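Side-chain contacts in Es1 family protein (PDB 3L3B), which is of unknown function but belongs to the DJ-1/PfpI family, with an amidotransferase-like domain and a probable connection to isoprenoid biosynthesis: residues 110-115 and 233-238; 118-123 and 157-162; 142-147 and 152-157; 163-168 and 172-177; 194-197 and 201-204. All blocks are in the same frame, centred on the assembly; numbering follows the deposited sequence.

Contact 1 of 5, residues 110-115 and 233-238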
loop_
_atom_site.group_PDB
_atom_site.type_symbol
_atom_site.label_atom_id
_atom_site.label_comp_id
_atom_site.label_asym_id
_atom_site.label_seq_id
_atom_site.Cartn_x
_atom_site.Cartn_y
_atom_site.Cartn_z
ATOM N N MET B 110 2.122 -19.260 10.327
ATOM C CA MET B 110 3.270 -18.614 9.711
ATOM C C MET B 110 3.297 -17.115 10.082
ATOM O O MET B 110 2.316 -16.585 10.595
ATOM C CB MET B 110 3.216 -18.771 8.182
ATOM C CG MET B 110 1.932 -18.169 7.475
ATOM S SD MET B 110 1.896 -18.332 5.634
ATOM C CE MET B 110 2.745 -16.840 5.160
ATOM N N LEU B 111 4.408 -16.467 9.742
ATOM C CA LEU B 111 4.687 -15.073 9.999
ATOM C C LEU B 111 5.295 -14.503 8.750
ATOM O O LEU B 111 6.137 -15.143 8.136
ATOM C CB LEU B 111 5.695 -14.961 11.151
ATOM C CG LEU B 111 6.243 -13.579 11.468
ATOM C CD1 LEU B 111 5.066 -12.686 11.956
ATOM C CD2 LEU B 111 7.353 -13.620 12.450
ATOM N N VAL B 112 4.836 -13.308 8.336
ATOM C CA VAL B 112 5.500 -12.560 7.270
ATOM C C VAL B 112 5.881 -11.169 7.797
ATOM O O VAL B 112 5.106 -10.523 8.530
ATOM C CB VAL B 112 4.662 -12.496 5.977
ATOM C CG1 VAL B 112 5.490 -11.899 4.834
ATOM C CG2 VAL B 112 4.188 -13.890 5.602
ATOM N N ILE B 113 7.109 -10.757 7.476
ATOM C CA ILE B 113 7.640 -9.469 7.816
ATOM C C ILE B 113 8.000 -8.695 6.537
ATOM O O ILE B 113 9.079 -8.879 5.970
ATOM C CB ILE B 113 8.907 -9.597 8.668
ATOM C CG1 ILE B 113 8.683 -10.623 9.786
ATOM C CG2 ILE B 113 9.246 -8.243 9.238
ATOM C CD1 ILE B 113 9.958 -11.102 10.506
ATOM N N PRO B 114 7.116 -7.785 6.099
ATOM C CA PRO B 114 7.506 -6.911 4.986
ATOM C C PRO B 114 8.757 -6.114 5.326
ATOM O O PRO B 114 9.131 -5.993 6.498
ATOM C CB PRO B 114 6.304 -5.984 4.849
ATOM C CG PRO B 114 5.143 -6.740 5.415
ATOM C CD PRO B 114 5.710 -7.621 6.486
ATOM N N GLY B 115 9.416 -5.523 4.337
ATOM C CA GLY B 115 10.596 -4.744 4.641
ATOM C C GLY B 115 10.232 -3.285 4.893
ATOM O O GLY B 115 9.089 -2.950 5.270
ATOM N N SER B 233 3.748 -18.208 -2.021
ATOM C CA SER B 233 3.538 -19.544 -2.592
ATOM C C SER B 233 4.387 -20.598 -1.895
ATOM O O SER B 233 3.872 -21.616 -1.463
ATOM C CB SER B 233 3.857 -19.595 -4.101
ATOM O OG SER B 233 3.020 -18.705 -4.824
ATOM N N SER B 234 5.691 -20.354 -1.804
ATOM C CA SER B 234 6.616 -21.334 -1.247
ATOM C C SER B 234 6.289 -21.623 0.203
ATOM O O SER B 234 6.393 -22.751 0.656
ATOM C CB SER B 234 8.054 -20.831 -1.347
ATOM O OG SER B 234 8.398 -20.619 -2.703
ATOM N N MET B 235 5.919 -20.598 0.949
ATOM C CA MET B 235 5.510 -20.797 2.337
ATOM C C MET B 235 4.243 -21.655 2.416
ATOM O O MET B 235 4.156 -22.603 3.191
ATOM C CB MET B 235 5.274 -19.447 3.047
ATOM C CG MET B 235 6.528 -18.629 3.236
ATOM S SD MET B 235 6.134 -16.993 3.898
ATOM C CE MET B 235 5.969 -17.582 5.633
ATOM N N VAL B 236 3.257 -21.306 1.612
ATOM C CA VAL B 236 2.009 -22.060 1.575
ATOM C C VAL B 236 2.220 -23.534 1.119
ATOM O O VAL B 236 1.620 -24.453 1.685
ATOM C CB VAL B 236 0.946 -21.358 0.681
ATOM C CG1 VAL B 236 -0.321 -22.221 0.563
ATOM C CG2 VAL B 236 0.598 -19.958 1.210
ATOM N N ASN B 237 3.072 -23.762 0.118
ATOM C CA ASN B 237 3.311 -25.112 -0.377
ATOM C C ASN B 237 4.028 -25.912 0.697
ATOM O O ASN B 237 3.828 -27.126 0.827
ATOM C CB ASN B 237 4.203 -25.128 -1.617
ATOM C CG ASN B 237 3.590 -24.434 -2.809
ATOM O OD1 ASN B 237 4.291 -24.175 -3.787
ATOM N ND2 ASN B 237 2.299 -24.100 -2.736
ATOM N N TYR B 238 4.890 -25.237 1.442
ATOM C CA TYR B 238 5.562 -25.884 2.547
ATOM C C TYR B 238 4.557 -26.408 3.582
ATOM O O TYR B 238 4.763 -27.484 4.125
ATOM C CB TYR B 238 6.593 -24.968 3.216
ATOM C CG TYR B 238 7.267 -25.679 4.339
ATOM C CD1 TYR B 238 8.427 -26.419 4.111
ATOM C CD2 TYR B 238 6.695 -25.709 5.610
ATOM C CE1 TYR B 238 9.032 -27.132 5.133
ATOM C CE2 TYR B 238 7.293 -26.415 6.640
ATOM C CZ TYR B 238 8.459 -27.126 6.396
ATOM O OH TYR B 238 9.070 -27.816 7.414
#
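Strand 110-113 and the helix segment 233-238 run antiparallel, with 171° between their directions and their axes 10.5 Å apart, and the CA atoms come nearest at M110 and M235. That gap is bridged mainly by two methionines, each reaching over with a bent thioether end. In M235 the chain leaves the helix with CG anti to the carbonyl carbon and stays extended to SD; the turn at chi3 (80°) then brings CE down on the strand. M110 is also bent at chi3, but in the opposite sense (-88°), and its CE meets CE of M235 at 3.3 Å, closer than methyl groups usually pack. M110 CE also lies 3.6 Å from M235 SD. The fold is the alpha/beta sandwich of the DJ-1/PfpI family: M110 and V112 face the side of the sheet covered by helices 221-238 and 41-53, where they also touch L51 and V47, while L111 points to the other side, onto V144 and F147 of helix 138-149. V112 turns CG2 beside its own backbone N, and this branch stands 4.0 Å from M235 SD, with the M235 methyl almost as near. M235 CE comes to 3.5 Å from L111 O, a carbonyl whose hydrogen bond goes to G155 of the adjacent strand. P153 also touches the M235 side chain.

Contact 2 of 5, residues 118-123 and 157-162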
loop_
_atom_site.group_PDB
_atom_site.type_symbol
_atom_site.label_atom_id
_atom_site.label_comp_id
_atom_site.label_asym_id
_atom_site.label_seq_id
_atom_site.Cartn_x
_atom_site.Cartn_y
_atom_site.Cartn_z
ATOM N N GLY B 118 12.134 1.244 8.250
ATOM C CA GLY B 118 11.630 1.189 9.628
ATOM C C GLY B 118 11.792 -0.115 10.362
ATOM O O GLY B 118 11.940 -0.136 11.583
ATOM N N VAL B 119 11.750 -1.216 9.634
ATOM C CA VAL B 119 11.977 -2.492 10.238
ATOM C C VAL B 119 13.369 -2.494 10.818
ATOM O O VAL B 119 13.530 -2.826 11.982
ATOM C CB VAL B 119 11.812 -3.656 9.237
ATOM C CG1 VAL B 119 12.131 -5.015 9.903
ATOM C CG2 VAL B 119 10.397 -3.643 8.678
ATOM N N ALA B 120 14.364 -2.103 10.029
ATOM C CA ALA B 120 15.744 -2.074 10.516
ATOM C C ALA B 120 15.949 -0.998 11.615
ATOM O O ALA B 120 16.554 -1.257 12.652
ATOM C CB ALA B 120 16.705 -1.880 9.341
ATOM N N LYS B 121 15.390 0.187 11.410
ATOM C CA LYS B 121 15.614 1.326 12.296
ATOM C C LYS B 121 14.788 1.218 13.562
ATOM O O LYS B 121 15.261 1.578 14.672
ATOM C CB LYS B 121 15.249 2.647 11.547
ATOM N N ASN B 122 13.551 0.755 13.432
ATOM C CA ASN B 122 12.652 0.682 14.588
ATOM C C ASN B 122 12.764 -0.576 15.432
ATOM O O ASN B 122 12.435 -0.551 16.603
ATOM C CB ASN B 122 11.190 0.909 14.193
ATOM C CG ASN B 122 10.980 2.228 13.525
ATOM O OD1 ASN B 122 11.808 3.128 13.648
ATOM N ND2 ASN B 122 9.881 2.352 12.769
ATOM N N PHE B 123 13.221 -1.673 14.858
ATOM C CA PHE B 123 13.261 -2.939 15.581
ATOM C C PHE B 123 14.679 -3.352 15.941
ATOM O O PHE B 123 14.867 -4.427 16.549
ATOM C CB PHE B 123 12.677 -4.075 14.737
ATOM C CG PHE B 123 11.210 -3.941 14.399
ATOM C CD1 PHE B 123 10.395 -3.001 14.998
ATOM C CD2 PHE B 123 10.651 -4.796 13.495
ATOM C CE1 PHE B 123 9.014 -2.889 14.655
ATOM C CE2 PHE B 123 9.260 -4.677 13.153
ATOM C CZ PHE B 123 8.480 -3.749 13.720
ATOM N N VAL B 157 10.956 -9.822 3.714
ATOM C CA VAL B 157 11.103 -9.119 2.455
ATOM C C VAL B 157 12.071 -7.944 2.635
ATOM O O VAL B 157 12.102 -7.252 3.693
ATOM C CB VAL B 157 9.729 -8.584 1.984
ATOM C CG1 VAL B 157 9.821 -7.917 0.541
ATOM C CG2 VAL B 157 8.663 -9.710 2.067
ATOM N N CYS B 158 12.883 -7.755 1.621
ATOM C CA CYS B 158 13.779 -6.625 1.510
ATOM C C CYS B 158 14.916 -6.634 2.555
ATOM O O CYS B 158 15.756 -7.502 2.498
ATOM C CB CYS B 158 12.965 -5.344 1.525
ATOM S SG CYS B 158 13.927 -4.072 0.803
ATOM N N ILE B 159 14.958 -5.698 3.493
ATOM C CA ILE B 159 15.997 -5.756 4.537
ATOM C C ILE B 159 15.632 -6.708 5.685
ATOM O O ILE B 159 16.501 -7.133 6.472
ATOM C CB ILE B 159 16.270 -4.354 5.118
ATOM C CG1 ILE B 159 17.619 -4.290 5.841
ATOM C CG2 ILE B 159 15.069 -3.904 6.031
ATOM C CD1 ILE B 159 18.885 -4.659 4.987
ATOM N N SER B 160 14.368 -7.060 5.790
ATOM C CA SER B 160 13.915 -7.899 6.910
ATOM C C SER B 160 14.698 -9.226 7.057
ATOM O O SER B 160 14.895 -9.670 8.193
ATOM C CB SER B 160 12.407 -8.176 6.825
ATOM O OG SER B 160 11.710 -6.916 7.027
ATOM N N PRO B 161 15.166 -9.816 5.941
ATOM C CA PRO B 161 15.925 -11.060 6.095
ATOM C C PRO B 161 17.171 -10.899 6.944
ATOM O O PRO B 161 17.522 -11.826 7.674
ATOM C CB PRO B 161 16.248 -11.466 4.651
ATOM C CG PRO B 161 15.135 -10.939 3.848
ATOM C CD PRO B 161 14.745 -9.613 4.535
ATOM N N ALA B 162 17.827 -9.728 6.847
ATOM C CA ALA B 162 19.032 -9.409 7.612
ATOM C C ALA B 162 18.714 -9.348 9.087
ATOM O O ALA B 162 19.462 -9.886 9.929
ATOM C CB ALA B 162 19.669 -8.030 7.118
#
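Apolar packing joins A120 to I159: A120 CB faces the I159 branch methyl CG2 at 4.2 Å, a loose touch between the helix 117-123 and the turn ahead of helix 160-168. The second meeting is of methyl with hydroxyl. V119 holds CG1 anti to the backbone N (chi1 177°), and this methyl comes to 3.5 Å from S160 OG, with V119 CG2 at 3.9 Å from the same oxygen. That hydroxyl is hydrogen-bonded to P114 O and weakly to I113 O, so V119 supplies only packing to it. It thus ties the start of helix 160-168 to the end of strand 110-113. The backbone from V157 to S160 makes a type II' turn with C158 at a positive phi of 68°, consistent with the nucleophile elbow of this superfamily. The contact sits above the C-terminal ends of parallel strands 110-113 and 154-157, where C158 also touches E43 of helix 41-53 and A162 packs on helix 185-189.

Contact 3 of 5, residues 142-147 and 152-157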
loop_
_atom_site.group_PDB
_atom_site.type_symbol
_atom_site.label_atom_id
_atom_site.label_comp_id
_atom_site.label_asym_id
_atom_site.label_seq_id
_atom_site.Cartn_x
_atom_site.Cartn_y
_atom_site.Cartn_z
ATOM N N ASN B 142 11.344 -11.742 20.437
ATOM C CA ASN B 142 10.625 -12.829 21.123
ATOM C C ASN B 142 9.528 -13.417 20.267
ATOM O O ASN B 142 9.333 -14.618 20.238
ATOM C CB ASN B 142 10.007 -12.372 22.448
ATOM C CG ASN B 142 11.023 -12.265 23.557
ATOM O OD1 ASN B 142 12.186 -12.634 23.389
ATOM N ND2 ASN B 142 10.591 -11.723 24.702
ATOM N N ALA B 143 8.822 -12.547 19.568
ATOM C CA ALA B 143 7.782 -12.965 18.648
ATOM C C ALA B 143 8.324 -13.833 17.524
ATOM O O ALA B 143 7.787 -14.903 17.276
ATOM C CB ALA B 143 7.056 -11.752 18.062
ATOM N N VAL B 144 9.376 -13.375 16.857
ATOM C CA VAL B 144 9.966 -14.135 15.769
ATOM C C VAL B 144 10.595 -15.440 16.301
ATOM O O VAL B 144 10.410 -16.457 15.689
ATOM C CB VAL B 144 11.005 -13.343 14.961
ATOM C CG1 VAL B 144 11.549 -14.185 13.860
ATOM C CG2 VAL B 144 10.400 -12.007 14.332
ATOM N N ARG B 145 11.302 -15.406 17.443
ATOM C CA ARG B 145 11.811 -16.640 18.060
ATOM C C ARG B 145 10.674 -17.617 18.415
ATOM O O ARG B 145 10.866 -18.829 18.331
ATOM C CB ARG B 145 12.638 -16.332 19.325
ATOM C CG ARG B 145 13.940 -15.557 19.059
ATOM C CD ARG B 145 15.036 -16.532 18.746
ATOM N NE ARG B 145 16.388 -15.976 18.720
ATOM C CZ ARG B 145 17.323 -16.177 19.635
ATOM N NH1 ARG B 145 18.538 -15.656 19.444
ATOM N NH2 ARG B 145 17.065 -16.901 20.727
ATOM N N GLU B 146 9.495 -17.111 18.821
ATOM C CA GLU B 146 8.392 -18.016 19.142
ATOM C C GLU B 146 7.909 -18.745 17.903
ATOM O O GLU B 146 7.644 -19.940 17.948
ATOM C CB GLU B 146 7.224 -17.320 19.845
ATOM C CG GLU B 146 7.428 -17.137 21.329
ATOM C CD GLU B 146 6.172 -16.662 22.022
ATOM O OE1 GLU B 146 5.326 -17.510 22.354
ATOM O OE2 GLU B 146 6.023 -15.438 22.213
ATOM N N PHE B 147 7.816 -18.030 16.793
ATOM C CA PHE B 147 7.462 -18.661 15.511
ATOM C C PHE B 147 8.566 -19.655 15.140
ATOM O O PHE B 147 8.276 -20.794 14.783
ATOM C CB PHE B 147 7.291 -17.639 14.394
ATOM C CG PHE B 147 5.887 -17.062 14.305
ATOM C CD1 PHE B 147 4.879 -17.755 13.627
ATOM C CD2 PHE B 147 5.573 -15.904 14.952
ATOM C CE1 PHE B 147 3.576 -17.258 13.559
ATOM C CE2 PHE B 147 4.278 -15.407 14.899
ATOM C CZ PHE B 147 3.284 -16.095 14.185
ATOM N N LYS B 152 7.365 -22.854 12.579
ATOM C CA LYS B 152 6.402 -22.171 11.721
ATOM C C LYS B 152 7.151 -21.267 10.759
ATOM O O LYS B 152 8.064 -20.555 11.174
ATOM C CB LYS B 152 5.416 -21.362 12.546
ATOM C CG LYS B 152 4.472 -22.260 13.306
ATOM C CD LYS B 152 3.618 -21.523 14.316
ATOM C CE LYS B 152 2.707 -22.540 14.991
ATOM N NZ LYS B 152 1.768 -21.930 15.898
ATOM N N PRO B 153 6.811 -21.350 9.462
ATOM C CA PRO B 153 7.527 -20.625 8.441
ATOM C C PRO B 153 7.495 -19.141 8.699
ATOM O O PRO B 153 6.472 -18.621 9.091
ATOM C CB PRO B 153 6.715 -20.920 7.176
ATOM C CG PRO B 153 6.138 -22.283 7.451
ATOM C CD PRO B 153 5.752 -22.195 8.877
ATOM N N ILE B 154 8.628 -18.500 8.495
ATOM C CA ILE B 154 8.796 -17.080 8.636
ATOM C C ILE B 154 9.261 -16.556 7.265
ATOM O O ILE B 154 10.267 -17.015 6.723
ATOM C CB ILE B 154 9.884 -16.727 9.670
ATOM C CG1 ILE B 154 9.518 -17.133 11.089
ATOM C CG2 ILE B 154 10.202 -15.213 9.680
ATOM C CD1 ILE B 154 10.752 -17.115 12.043
ATOM N N GLY B 155 8.502 -15.602 6.717
ATOM C CA GLY B 155 8.850 -14.920 5.475
ATOM C C GLY B 155 9.317 -13.497 5.729
ATOM O O GLY B 155 8.790 -12.839 6.603
ATOM N N ALA B 156 10.299 -13.017 4.953
ATOM C CA ALA B 156 10.930 -11.729 5.209
ATOM C C ALA B 156 11.285 -11.089 3.866
ATOM O O ALA B 156 11.796 -11.746 2.965
ATOM C CB ALA B 156 12.218 -11.883 6.161
ATOM N N VAL B 157 10.956 -9.822 3.714
ATOM C CA VAL B 157 11.103 -9.119 2.455
ATOM C C VAL B 157 12.071 -7.944 2.635
ATOM O O VAL B 157 12.102 -7.252 3.693
ATOM C CB VAL B 157 9.729 -8.584 1.984
ATOM C CG1 VAL B 157 9.821 -7.917 0.541
ATOM C CG2 VAL B 157 8.663 -9.710 2.067
#
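F147 and K152 close the turn from helix to strand: their CA atoms are 5.3 Å apart, and K152 N donates to F147 O at 3.2 Å with an N-H...O angle of 162°, the donor tilted from the carbonyl plane. This is the return half of a beta-alpha-beta crossover, in which helix 138-149 covers the sheet and leads into strand 154-157, the parallel neighbour of strand 110-113. K152 meets the phenyl ring at its edge, near the ring plane, with K152 CB 3.8 Å from F147 CD1. From there its extended chain runs past the ring, K152 CD lying 4.0 Å from F147 CD1, and takes NZ to the carbonyls of F108 and V105. I154 packs on two helical side chains, F147 and V144. Its CG1 lies beside the backbone N (chi1 -66°) and packs 4.0 Å from F147 CB. One bond further out, the I154 and V144 side chains cross at about a right angle, I154 CD1 touching V144 CG1 at 3.5 Å.

Contact 4 of 5, residues 163-168 and 172-177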
loop_
_atom_site.group_PDB
_atom_site.type_symbol
_atom_site.label_atom_id
_atom_site.label_comp_id
_atom_site.label_asym_id
_atom_site.label_seq_id
_atom_site.Cartn_x
_atom_site.Cartn_y
_atom_site.Cartn_z
ATOM N N VAL B 163 17.589 -8.727 9.420
ATOM C CA VAL B 163 17.163 -8.647 10.791
ATOM C C VAL B 163 16.809 -10.026 11.377
ATOM O O VAL B 163 17.129 -10.295 12.549
ATOM C CB VAL B 163 15.995 -7.717 10.994
ATOM C CG1 VAL B 163 15.672 -7.584 12.533
ATOM C CG2 VAL B 163 16.305 -6.332 10.356
ATOM N N VAL B 164 16.181 -10.875 10.552
ATOM C CA VAL B 164 15.843 -12.232 10.956
ATOM C C VAL B 164 17.112 -13.039 11.206
ATOM O O VAL B 164 17.191 -13.750 12.201
ATOM C CB VAL B 164 14.928 -12.951 9.933
ATOM C CG1 VAL B 164 14.757 -14.470 10.324
ATOM C CG2 VAL B 164 13.580 -12.245 9.813
ATOM N N VAL B 165 18.089 -12.934 10.304
ATOM C CA VAL B 165 19.365 -13.632 10.477
ATOM C C VAL B 165 19.967 -13.255 11.824
ATOM O O VAL B 165 20.316 -14.135 12.611
ATOM C CB VAL B 165 20.334 -13.400 9.276
ATOM C CG1 VAL B 165 21.731 -13.813 9.574
ATOM C CG2 VAL B 165 19.765 -14.113 8.012
ATOM N N ALA B 166 19.999 -11.954 12.102
ATOM C CA ALA B 166 20.635 -11.431 13.312
ATOM C C ALA B 166 19.926 -11.925 14.585
ATOM O O ALA B 166 20.543 -12.411 15.524
ATOM C CB ALA B 166 20.652 -9.869 13.266
ATOM N N LEU B 167 18.614 -11.834 14.608
ATOM C CA LEU B 167 17.900 -12.232 15.778
ATOM C C LEU B 167 17.959 -13.762 16.013
ATOM O O LEU B 167 17.789 -14.183 17.152
ATOM C CB LEU B 167 16.462 -11.697 15.765
ATOM C CG LEU B 167 15.378 -12.347 14.903
ATOM C CD1 LEU B 167 14.713 -13.541 15.624
ATOM C CD2 LEU B 167 14.247 -11.332 14.467
ATOM N N LEU B 168 18.171 -14.559 14.965
ATOM C CA LEU B 168 18.323 -16.033 15.111
ATOM C C LEU B 168 19.786 -16.549 15.300
ATOM O O LEU B 168 20.010 -17.733 15.575
ATOM C CB LEU B 168 17.661 -16.732 13.947
ATOM C CG LEU B 168 16.141 -16.627 13.874
ATOM C CD1 LEU B 168 15.611 -17.219 12.553
ATOM C CD2 LEU B 168 15.448 -17.243 15.134
ATOM N N ALA B 172 20.732 -20.393 15.339
ATOM C CA ALA B 172 20.694 -20.935 14.000
ATOM C C ALA B 172 21.525 -20.098 13.006
ATOM O O ALA B 172 21.662 -18.873 13.167
ATOM C CB ALA B 172 19.216 -20.977 13.534
ATOM N N LYS B 173 21.996 -20.733 11.942
ATOM C CA LYS B 173 22.695 -20.037 10.859
ATOM C C LYS B 173 21.774 -20.151 9.641
ATOM O O LYS B 173 21.728 -21.215 9.041
ATOM C CB LYS B 173 24.036 -20.734 10.595
ATOM C CG LYS B 173 24.765 -20.332 9.299
ATOM C CD LYS B 173 26.202 -20.793 9.194
ATOM C CE LYS B 173 27.141 -20.045 10.095
ATOM N NZ LYS B 173 28.565 -20.222 9.584
ATOM N N VAL B 174 20.947 -19.144 9.348
ATOM C CA VAL B 174 19.897 -19.338 8.352
ATOM C C VAL B 174 20.284 -18.724 7.022
ATOM O O VAL B 174 21.115 -17.832 6.948
ATOM C CB VAL B 174 18.493 -18.852 8.788
ATOM C CG1 VAL B 174 18.122 -19.295 10.214
ATOM C CG2 VAL B 174 18.367 -17.351 8.608
ATOM N N LYS B 175 19.650 -19.225 5.978
ATOM C CA LYS B 175 19.993 -18.884 4.616
ATOM C C LYS B 175 18.900 -17.997 4.060
ATOM O O LYS B 175 17.748 -18.385 4.080
ATOM C CB LYS B 175 20.044 -20.167 3.807
ATOM C CG LYS B 175 20.367 -20.017 2.369
ATOM C CD LYS B 175 20.488 -21.383 1.689
ATOM C CE LYS B 175 19.160 -22.143 1.720
ATOM N NZ LYS B 175 18.882 -22.908 0.473
ATOM N N VAL B 176 19.294 -16.843 3.544
ATOM C CA VAL B 176 18.336 -15.853 2.965
ATOM C C VAL B 176 18.932 -15.115 1.769
ATOM O O VAL B 176 20.131 -15.159 1.539
ATOM C CB VAL B 176 17.922 -14.783 4.002
ATOM C CG1 VAL B 176 17.249 -15.421 5.248
ATOM C CG2 VAL B 176 19.118 -13.903 4.445
ATOM N N THR B 177 18.078 -14.430 1.001
ATOM C CA THR B 177 18.567 -13.390 0.039
ATOM C C THR B 177 18.166 -11.966 0.477
ATOM O O THR B 177 17.108 -11.745 1.072
ATOM C CB THR B 177 18.003 -13.611 -1.343
ATOM O OG1 THR B 177 18.693 -12.773 -2.294
ATOM C CG2 THR B 177 16.512 -13.236 -1.355
HETATM O O HOH W 1 21.067 -16.843 11.378
#
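One methyl of V165, CG2, meets two valines of the incoming chain: V174 CG2 and V176 CG2 both lie 3.6 Å from it. V174 (chi1 -46°) and V176 (chi1 -59°) share a conformation, each with CG2 set between backbone N and carbonyl carbon, and that placement puts both methyls against V165. The other branch of V174 serves L168: V174 CG1 lies beside its backbone N, 4.0 Å from L168 CD1, and the two side chains cross at about a right angle. Helix 160-168 here packs against the short strand 175-176, which pairs in parallel with strand 192-193 in a small sheet apart from the main one; I209 of the main sheet touches L168, V174 and V176 alike. Backbone atoms join the segments too. A172 N donates to L168 O at 2.8 Å, though the N-H is bent (138°). A water donates to A172 O at 2.8 Å and to V165 O, and accepts from V174 N at 3.1 Å.

Contact 5 of 5, residues 194-197 and 201-204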
loop_
_atom_site.group_PDB
_atom_site.type_symbol
_atom_site.label_atom_id
_atom_site.label_comp_id
_atom_site.label_asym_id
_atom_site.label_seq_id
_atom_site.Cartn_x
_atom_site.Cartn_y
_atom_site.Cartn_z
ATOM N N VAL B 194 22.285 -15.972 -0.372
ATOM C CA VAL B 194 22.102 -16.577 -1.673
ATOM C C VAL B 194 21.717 -15.444 -2.579
ATOM O O VAL B 194 20.804 -14.701 -2.244
ATOM C CB VAL B 194 21.004 -17.660 -1.625
ATOM C CG1 VAL B 194 20.616 -18.118 -3.040
ATOM C CG2 VAL B 194 21.472 -18.849 -0.749
ATOM N N ASP B 195 22.426 -15.270 -3.688
ATOM C CA ASP B 195 22.104 -14.190 -4.604
ATOM C C ASP B 195 20.775 -14.561 -5.275
ATOM O O ASP B 195 20.552 -15.711 -5.577
ATOM C CB ASP B 195 23.216 -13.975 -5.663
ATOM C CG ASP B 195 24.434 -13.172 -5.120
ATOM O OD1 ASP B 195 24.372 -12.601 -3.999
ATOM O OD2 ASP B 195 25.460 -13.108 -5.842
ATOM N N CYS B 196 19.875 -13.593 -5.481
ATOM C CA CYS B 196 18.559 -13.913 -6.025
ATOM C C CYS B 196 17.956 -12.747 -6.836
ATOM O O CYS B 196 18.059 -11.593 -6.432
ATOM C CB CYS B 196 17.600 -14.257 -4.875
ATOM S SG CYS B 196 16.032 -14.932 -5.419
ATOM N N PRO B 197 17.362 -13.041 -7.999
ATOM C CA PRO B 197 16.755 -11.924 -8.728
ATOM C C PRO B 197 15.488 -11.433 -8.029
ATOM O O PRO B 197 14.905 -12.144 -7.173
ATOM C CB PRO B 197 16.465 -12.494 -10.129
ATOM C CG PRO B 197 16.609 -13.976 -10.015
ATOM C CD PRO B 197 17.550 -14.231 -8.841
ATOM N N SER B 201 12.450 -15.939 -5.255
ATOM C CA SER B 201 12.633 -15.932 -3.787
ATOM C C SER B 201 13.538 -17.107 -3.359
ATOM O O SER B 201 13.815 -17.978 -4.157
ATOM C CB SER B 201 11.277 -16.032 -3.085
ATOM O OG SER B 201 10.679 -17.313 -3.247
ATOM N N VAL B 202 13.947 -17.117 -2.087
ATOM C CA VAL B 202 14.818 -18.146 -1.493
ATOM C C VAL B 202 14.095 -18.820 -0.331
ATOM O O VAL B 202 13.355 -18.162 0.424
ATOM C CB VAL B 202 16.179 -17.486 -1.091
ATOM C CG1 VAL B 202 17.013 -18.356 -0.137
ATOM C CG2 VAL B 202 16.956 -17.128 -2.408
ATOM N N LYS B 203 14.252 -20.142 -0.265
ATOM C CA LYS B 203 13.708 -21.025 0.784
ATOM C C LYS B 203 14.856 -21.670 1.554
ATOM O O LYS B 203 15.698 -22.325 0.938
ATOM C CB LYS B 203 12.893 -22.172 0.168
ATOM N N ASP B 204 14.892 -21.481 2.876
ATOM C CA ASP B 204 15.723 -22.273 3.767
ATOM C C ASP B 204 14.802 -23.328 4.332
ATOM O O ASP B 204 14.041 -23.091 5.261
ATOM C CB ASP B 204 16.340 -21.415 4.865
ATOM C CG ASP B 204 17.274 -22.194 5.786
ATOM O OD1 ASP B 204 18.102 -21.532 6.408
ATOM O OD2 ASP B 204 17.179 -23.429 5.923
#
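The carbonyl oxygen of V194, a residue whose side chain packs on V202, is hydrogen-bonded to T177 OG1, a hydroxyl that G179 N also grips. Across the contact itself the meeting point is one methyl, V202 CG2. It lies 3.8 Å from V194 CG1 and 3.8 Å from C196 CB, with C196 SG equally near. V202 (chi1 165°) sends CG2 anti to its carbonyl carbon, and there the methyl touches both the valine and the cysteine. C196 carries its sulfur anti to the backbone N (chi1 -170°), which takes SG to 3.7 Å from S201 N. The side chain of S201 starts off in the other direction, its OG bonding to D230 of helix 221-238. Residues 194-197 belong to the loop from strand 192-193 of the small parallel sheet to strand 202-204, and they fold back on that strand, which runs antiparallel to strand 209-212 at the main sheet's edge. With methyl, methylene and sulfur meeting across it, the contact is directionless packing, and alignment probably comes from backbone bonds of V194 to V176, C196 to G179 and V202 to S211.

Contacts 2 to 5 all fall in the chain between the two segments of contact 1, and contact 3 falls between the segments of contact 2, overlapping the second at V157; contacts 4 and 5 follow in series. Contacts 1 and 3, with centres about 9 Å apart, meet on neighbouring strands 110-113 and 154-157, from opposite faces of the main sheet. Helix 160-168 belongs to both contact 2 and contact 4. D204 OD1 bonds K175 N between contacts 4 and 5, whose centres are about 13 Å apart. Contacts 2 and 5, with centres about 17 Å apart, do not touch. The five contacts together tie helices and the small sheet to one central sheet.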